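Local coordinates for protein NDP-rhamnosyltransferase (Saccharopolyspora spinosa, PDB 3TSA) that belongs to the GT-B superfamily of glycosyltransferases, built from two Rossmann-like alpha/beta domains facing each other, at residues E337-Q340 with E344-T347; C287-C292 with D348-V353. All blocks are in the same frame, centred on the assembly; numbering follows the deposited sequence.

In the fold
Both contacts lie in the C-terminal Rossmann-like domain of the GT-B fold, with centres about 13 Å apart and on the same side of the chain's centre. They share helix 343-354: its first part, 344-347, serves contact 1, and the following residues, 348-353, serve contact 2. Along the chain, strand segment 287-292 comes first, then 337-340, then the helix, so contact 1 lies within the chain between the two segments of contact 2. The two meet where Phe346 CZ lies 4.0 Å from Ile291 CG2. One helix thus packs on the inner strand 289-292 through its later residues and on the short helix after the edge strand 331-333 through its earlier ones, joining the middle of the sheet to its edge.

Contact 1. Residues E337-Q340 with E344-T347; sequences EQAQ and EQFT
The ring of Phe346 turns one edge to the backbone of Gln340: the carbonyl oxygen of Gln340 lies near the ring plane, 3.4 Å from Phe346 CD2 and 3.9 Å from Phe346 CE2. The contact lies where the one-turn helix 337-340 bends into helix 343-354, in the C-terminal Rossmann-like domain of this GT-B protein. The ring rim, which is normally electropositive, faces an electronegative atom, probably a mildly favourable approach. Elsewhere around the ring lie Arg240, Ala241 and Ala244 of helix 236-246, together with Leu312 and Leu334. The second flat group, the amide of Gln345, has the methyl of Ala339 obliquely above one of its faces, with Ala339 CB 4.2 Å from Gln345 CD.

The single turn 337-340 follows the edge strand 331-333 of the domain's parallel sheet, and after a brief break the chain enters helix 343-354. The helical segments are close, the CA atoms of Gln340 and Phe346 being 6.7 Å apart, and they bury 163 Å² between them.

Gln345 and Phe346 both point their CB atoms toward the first helix. Gln345 carries its CG on the side opposite its own backbone nitrogen (chi1 169°), and its extended chain then spans the gap to Ala339 at the partly exposed side of the contact. Phe346 has a similar first torsion, -163°, but it starts one residue farther round the helix, which sends its ring to the buried side.

Gln340 meets Phe346 through its backbone; its CB points away from the second helix, and its NE2 donates to two backbone acceptors, Leu334 O and Pro313 O, which tie the short helix to the loops beside the sheet.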
ATOM      1  N   GLU A 337     -24.067 -29.048   1.017  1.00 11.98           N
ATOM      2  CA  GLU A 337     -23.721 -29.571   2.290  1.00 15.13           C
ATOM      3  C   GLU A 337     -23.506 -31.086   2.347  1.00 13.08           C
ATOM      4  O   GLU A 337     -22.561 -31.579   3.017  1.00 13.42           O
ATOM      5  CB  GLU A 337     -24.756 -29.121   3.340  1.00 11.19           C
ATOM      6  CG  GLU A 337     -24.164 -29.377   4.727  1.00 12.83           C
ATOM      7  CD  GLU A 337     -25.257 -29.279   5.831  1.00 19.88           C
ATOM      8  OE1 GLU A 337     -26.401 -29.718   5.594  1.00 18.56           O
ATOM      9  OE2 GLU A 337     -24.927 -28.772   6.947  1.00 19.22           O
ATOM     10  N   GLN A 338     -24.345 -31.829   1.590  1.00 14.47           N
ATOM     11  CA  GLN A 338     -24.185 -33.265   1.518  1.00 14.56           C
ATOM     12  C   GLN A 338     -22.820 -33.705   0.972  1.00 15.07           C
ATOM     13  O   GLN A 338     -22.234 -34.686   1.516  1.00 15.74           O
ATOM     14  CB  GLN A 338     -25.354 -33.956   0.799  1.00 13.88           C
ATOM     15  CG  GLN A 338     -25.499 -33.719  -0.634  1.00 13.85           C
ATOM     16  CD  GLN A 338     -24.529 -34.561  -1.473  1.00 15.50           C
ATOM     17  OE1 GLN A 338     -24.269 -35.736  -1.167  1.00 17.20           O
ATOM     18  NE2 GLN A 338     -24.031 -33.984  -2.569  1.00 16.84           N
ATOM     19  N   ALA A 339     -22.310 -32.988  -0.048  1.00 14.65           N
ATOM     20  CA  ALA A 339     -20.953 -33.258  -0.522  1.00 14.35           C
ATOM     21  C   ALA A 339     -19.892 -32.793   0.462  1.00 12.71           C
ATOM     22  O   ALA A 339     -18.887 -33.475   0.707  1.00 13.93           O
ATOM     23  CB  ALA A 339     -20.750 -32.582  -1.905  1.00 13.22           C
ATOM     24  N   GLN A 340     -20.060 -31.601   0.986  1.00 12.52           N
ATOM     25  CA  GLN A 340     -19.000 -31.014   1.837  1.00 13.41           C
ATOM     26  C   GLN A 340     -18.786 -31.784   3.142  1.00 14.93           C
ATOM     27  O   GLN A 340     -17.668 -31.807   3.680  1.00 14.74           O
ATOM     28  CB  GLN A 340     -19.216 -29.526   2.103  1.00 11.29           C
ATOM     29  CG  GLN A 340     -19.185 -28.687   0.835  1.00 13.46           C
ATOM     30  CD  GLN A 340     -19.600 -27.283   1.032  1.00 12.51           C
ATOM     31  OE1 GLN A 340     -19.671 -26.745   2.146  1.00 12.28           O
ATOM     32  NE2 GLN A 340     -19.865 -26.624  -0.098  1.00 10.32           N
ATOM     33  N   GLU A 344     -15.625 -39.164   3.344  1.00 17.04           N
ATOM     34  CA  GLU A 344     -14.974 -40.024   2.346  1.00 20.32           C
ATOM     35  C   GLU A 344     -14.770 -39.387   0.960  1.00 20.46           C
ATOM     36  O   GLU A 344     -13.685 -39.521   0.300  1.00 21.54           O
ATOM     37  CB  GLU A 344     -15.788 -41.341   2.239  1.00 21.67           C
ATOM     38  CG  GLU A 344     -15.251 -42.355   1.186  1.00 32.03           C
ATOM     39  CD  GLU A 344     -16.129 -43.634   1.070  1.00 41.15           C
ATOM     40  OE1 GLU A 344     -17.170 -43.626   0.342  1.00 47.16           O
ATOM     41  OE2 GLU A 344     -15.762 -44.640   1.708  1.00 46.79           O
ATOM     42  N   GLN A 345     -15.815 -38.744   0.471  1.00 17.44           N
ATOM     43  CA  GLN A 345     -15.797 -38.092  -0.833  1.00 19.98           C
ATOM     44  C   GLN A 345     -14.759 -36.934  -0.826  1.00 18.57           C
ATOM     45  O   GLN A 345     -14.016 -36.745  -1.803  1.00 17.54           O
ATOM     46  CB  GLN A 345     -17.213 -37.573  -1.175  1.00 21.26           C
ATOM     47  CG  GLN A 345     -17.226 -36.630  -2.420  1.00 26.70           C
ATOM     48  CD  GLN A 345     -18.673 -36.121  -2.769  1.00 30.84           C
ATOM     49  OE1 GLN A 345     -19.703 -36.636  -2.258  1.00 30.87           O
ATOM     50  NE2 GLN A 345     -18.731 -35.132  -3.637  1.00 33.87           N
ATOM     51  N   PHE A 346     -14.724 -36.202   0.292  1.00 15.94           N
ATOM     52  CA  PHE A 346     -13.799 -35.050   0.466  1.00 15.07           C
ATOM     53  C   PHE A 346     -12.344 -35.543   0.403  1.00 15.13           C
ATOM     54  O   PHE A 346     -11.513 -35.034  -0.392  1.00 14.73           O
ATOM     55  CB  PHE A 346     -14.162 -34.371   1.771  1.00 16.09           C
ATOM     56  CG  PHE A 346     -13.643 -32.952   1.964  1.00 14.02           C
ATOM     57  CD1 PHE A 346     -12.498 -32.495   1.299  1.00 17.04           C
ATOM     58  CD2 PHE A 346     -14.345 -32.071   2.808  1.00 15.28           C
ATOM     59  CE1 PHE A 346     -12.069 -31.194   1.505  1.00 13.32           C
ATOM     60  CE2 PHE A 346     -13.914 -30.766   3.036  1.00 16.43           C
ATOM     61  CZ  PHE A 346     -12.743 -30.311   2.350  1.00 11.68           C
ATOM     62  N   THR A 347     -12.058 -36.592   1.199  1.00 15.33           N
ATOM     63  CA  THR A 347     -10.730 -37.212   1.197  1.00 15.94           C
ATOM     64  C   THR A 347     -10.376 -37.733  -0.186  1.00 15.41           C
ATOM     65  O   THR A 347      -9.232 -37.498  -0.657  1.00 14.21           O
ATOM     66  CB  THR A 347     -10.761 -38.388   2.251  1.00 15.42           C
ATOM     67  OG1 THR A 347     -10.939 -37.744   3.527  1.00 20.27           O
ATOM     68  CG2 THR A 347      -9.439 -39.021   2.282  1.00 21.25           C
TER

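Contact 2. Residues C287-C292 with D348-V353; sequences CELVIC and DSIATV
The carbonyl oxygen of Asp348 is gripped twice by one residue a helical turn later: Thr352 N and Thr352 OG1 each donate to Asp348 O at 2.9 Å, from opposite faces of the carbonyl plane. The hydroxyl sits 40° above that plane. This bond lets the exposed threonine fold its polar end back onto helix 343-354, whose other side packs on the parallel sheet of the C-terminal Rossmann-like domain.

Strand 289-292 lies between strands 219-224 and 309-311 of that sheet, and residues 348-353 run roughly antiparallel to it, at 152°, with the axes of these two segments 10.2 Å apart at closest approach. This is the layered alpha/beta packing of a Rossmann-like domain, and the interface itself is wholly aliphatic.

Leu289 is the central side chain. With its CG anti to the backbone nitrogen (chi1 174°), it directs its two methyls to successive turns of the helix: CD1 meets CG1 of Val353 at 3.7 Å, and CD2 meets CG2 of Ile350 at 3.8 Å. Both neighbours cross the leucine at about a right angle.

Leu310, Ala244 and Ala245 help enclose Ile350, so this isoleucine is buried between the sheet and helix 236-246. Farther along the strand, the outer ends of two isoleucines meet, Ile291 CD1 lying 3.8 Å from Ile350 CD1.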
ATOM      1  N   CYS A 287       2.751 -25.155  -2.658  1.00 16.07           N
ATOM      2  CA  CYS A 287       1.572 -26.050  -2.307  1.00 14.86           C
ATOM      3  C   CYS A 287       1.048 -26.736  -3.536  1.00 15.62           C
ATOM      4  O   CYS A 287       1.105 -26.134  -4.667  1.00 15.65           O
ATOM      5  CB  CYS A 287       0.449 -25.209  -1.752  1.00 15.19           C
ATOM      6  SG  CYS A 287       0.854 -24.474  -0.131  1.00 18.25           S
ATOM      7  N   GLU A 288       0.503 -27.969  -3.380  1.00 12.51           N
ATOM      8  CA  GLU A 288       0.030 -28.631  -4.598  1.00 13.43           C
ATOM      9  C   GLU A 288      -1.514 -28.509  -4.731  1.00 13.66           C
ATOM     10  O   GLU A 288      -2.051 -28.903  -5.753  1.00 15.01           O
ATOM     11  CB  GLU A 288       0.357 -30.148  -4.519  1.00 13.55           C
ATOM     12  CG  GLU A 288       1.855 -30.395  -4.753  1.00 15.04           C
ATOM     13  CD  GLU A 288       2.120 -31.881  -4.692  1.00 20.98           C
ATOM     14  OE1 GLU A 288       1.655 -32.587  -5.595  1.00 19.34           O
ATOM     15  OE2 GLU A 288       2.676 -32.342  -3.707  1.00 18.59           O
ATOM     16  N   LEU A 289      -2.166 -27.965  -3.708  1.00 14.16           N
ATOM     17  CA  LEU A 289      -3.638 -27.873  -3.714  1.00 13.16           C
ATOM     18  C   LEU A 289      -4.052 -26.776  -2.737  1.00 13.62           C
ATOM     19  O   LEU A 289      -3.342 -26.629  -1.714  1.00 15.60           O
ATOM     20  CB  LEU A 289      -4.255 -29.240  -3.323  1.00 11.83           C
ATOM     21  CG  LEU A 289      -5.776 -29.356  -3.137  1.00 12.91           C
ATOM     22  CD1 LEU A 289      -6.498 -29.128  -4.460  1.00 14.86           C
ATOM     23  CD2 LEU A 289      -6.183 -30.698  -2.494  1.00 14.10           C
ATOM     24  N   VAL A 290      -5.140 -26.020  -3.036  1.00 11.43           N
ATOM     25  CA  VAL A 290      -5.668 -25.068  -2.109  1.00 11.83           C
ATOM     26  C   VAL A 290      -7.099 -25.524  -1.786  1.00 13.17           C
ATOM     27  O   VAL A 290      -7.828 -25.819  -2.747  1.00 14.70           O
ATOM     28  CB  VAL A 290      -5.753 -23.631  -2.681  1.00 11.93           C
ATOM     29  CG1 VAL A 290      -6.421 -22.677  -1.599  1.00 15.06           C
ATOM     30  CG2 VAL A 290      -4.349 -23.208  -2.920  1.00 18.38           C
ATOM     31  N   ILE A 291      -7.451 -25.650  -0.511  1.00 12.94           N
ATOM     32  CA  ILE A 291      -8.907 -25.950  -0.225  1.00 11.40           C
ATOM     33  C   ILE A 291      -9.436 -24.606   0.287  1.00 12.56           C
ATOM     34  O   ILE A 291      -8.897 -24.029   1.251  1.00 12.55           O
ATOM     35  CB  ILE A 291      -9.076 -27.022   0.939  1.00 12.50           C
ATOM     36  CG1 ILE A 291      -8.540 -28.394   0.502  1.00 12.18           C
ATOM     37  CG2 ILE A 291     -10.568 -27.176   1.315  1.00 14.04           C
ATOM     38  CD1 ILE A 291      -8.258 -29.408   1.615  1.00 13.95           C
ATOM     39  N   CYS A 292     -10.509 -24.128  -0.335  1.00 13.29           N
ATOM     40  CA  CYS A 292     -11.035 -22.809  -0.007  1.00 13.21           C
ATOM     41  C   CYS A 292     -12.533 -22.759  -0.233  1.00 12.89           C
ATOM     42  O   CYS A 292     -13.133 -23.732  -0.696  1.00 12.50           O
ATOM     43  CB  CYS A 292     -10.334 -21.741  -0.834  1.00 14.68           C
ATOM     44  SG  CYS A 292     -10.502 -21.941  -2.657  1.00 16.55           S
ATOM     45  N   ASP A 348     -11.327 -38.413  -0.839  1.00 15.97           N
ATOM     46  CA  ASP A 348     -11.064 -39.011  -2.138  1.00 16.23           C
ATOM     47  C   ASP A 348     -10.763 -37.877  -3.162  1.00 16.87           C
ATOM     48  O   ASP A 348      -9.890 -38.045  -4.055  1.00 17.62           O
ATOM     49  CB  ASP A 348     -12.260 -39.886  -2.610  1.00 20.67           C
ATOM     50  CG  ASP A 348     -12.309 -41.233  -1.923  1.00 24.41           C
ATOM     51  OD1 ASP A 348     -11.407 -41.578  -1.204  1.00 24.22           O
ATOM     52  OD2 ASP A 348     -13.317 -41.944  -2.089  1.00 32.00           O
ATOM     53  N   SER A 349     -11.390 -36.726  -2.959  1.00 15.30           N
ATOM     54  CA  SER A 349     -11.208 -35.593  -3.900  1.00 15.55           C
ATOM     55  C   SER A 349      -9.786 -35.045  -3.775  1.00 15.27           C
ATOM     56  O   SER A 349      -9.144 -34.674  -4.764  1.00 15.90           O
ATOM     57  CB  SER A 349     -12.187 -34.468  -3.598  1.00 15.26           C
ATOM     58  OG  SER A 349     -13.493 -34.849  -3.942  1.00 16.23           O
ATOM     59  N   ILE A 350      -9.318 -34.917  -2.560  1.00 14.27           N
ATOM     60  CA  ILE A 350      -7.942 -34.476  -2.351  1.00 14.80           C
ATOM     61  C   ILE A 350      -6.962 -35.432  -2.985  1.00 15.94           C
ATOM     62  O   ILE A 350      -6.079 -35.010  -3.746  1.00 15.45           O
ATOM     63  CB  ILE A 350      -7.605 -34.365  -0.827  1.00 13.54           C
ATOM     64  CG1 ILE A 350      -8.474 -33.254  -0.185  1.00 13.29           C
ATOM     65  CG2 ILE A 350      -6.082 -34.005  -0.668  1.00 13.35           C
ATOM     66  CD1 ILE A 350      -8.357 -33.169   1.368  1.00 16.12           C
ATOM     67  N   ALA A 351      -7.136 -36.724  -2.719  1.00 16.24           N
ATOM     68  CA  ALA A 351      -6.275 -37.744  -3.312  1.00 16.27           C
ATOM     69  C   ALA A 351      -6.306 -37.693  -4.840  1.00 16.89           C
ATOM     70  O   ALA A 351      -5.265 -37.861  -5.454  1.00 16.94           O
ATOM     71  CB  ALA A 351      -6.677 -39.184  -2.819  1.00 18.22           C
ATOM     72  N   THR A 352      -7.455 -37.409  -5.462  1.00 14.51           N
ATOM     73  CA  THR A 352      -7.607 -37.475  -6.890  1.00 15.26           C
ATOM     74  C   THR A 352      -6.729 -36.320  -7.496  1.00 14.32           C
ATOM     75  O   THR A 352      -6.055 -36.515  -8.483  1.00 16.09           O
ATOM     76  CB  THR A 352      -9.058 -37.228  -7.276  1.00 16.10           C
ATOM     77  OG1 THR A 352      -9.811 -38.423  -6.965  1.00 16.44           O
ATOM     78  CG2 THR A 352      -9.151 -36.991  -8.745  1.00 13.85           C
ATOM     79  N   VAL A 353      -6.844 -35.131  -6.945  1.00 14.15           N
ATOM     80  CA  VAL A 353      -6.028 -33.999  -7.407  1.00 14.99           C
ATOM     81  C   VAL A 353      -4.518 -34.252  -7.231  1.00 16.29           C
ATOM     82  O   VAL A 353      -3.728 -34.055  -8.185  1.00 17.08           O
ATOM     83  CB  VAL A 353      -6.455 -32.640  -6.710  1.00 14.14           C
ATOM     84  CG1 VAL A 353      -5.535 -31.463  -7.226  1.00 15.52           C
ATOM     85  CG2 VAL A 353      -7.884 -32.325  -7.038  1.00 15.90           C
TER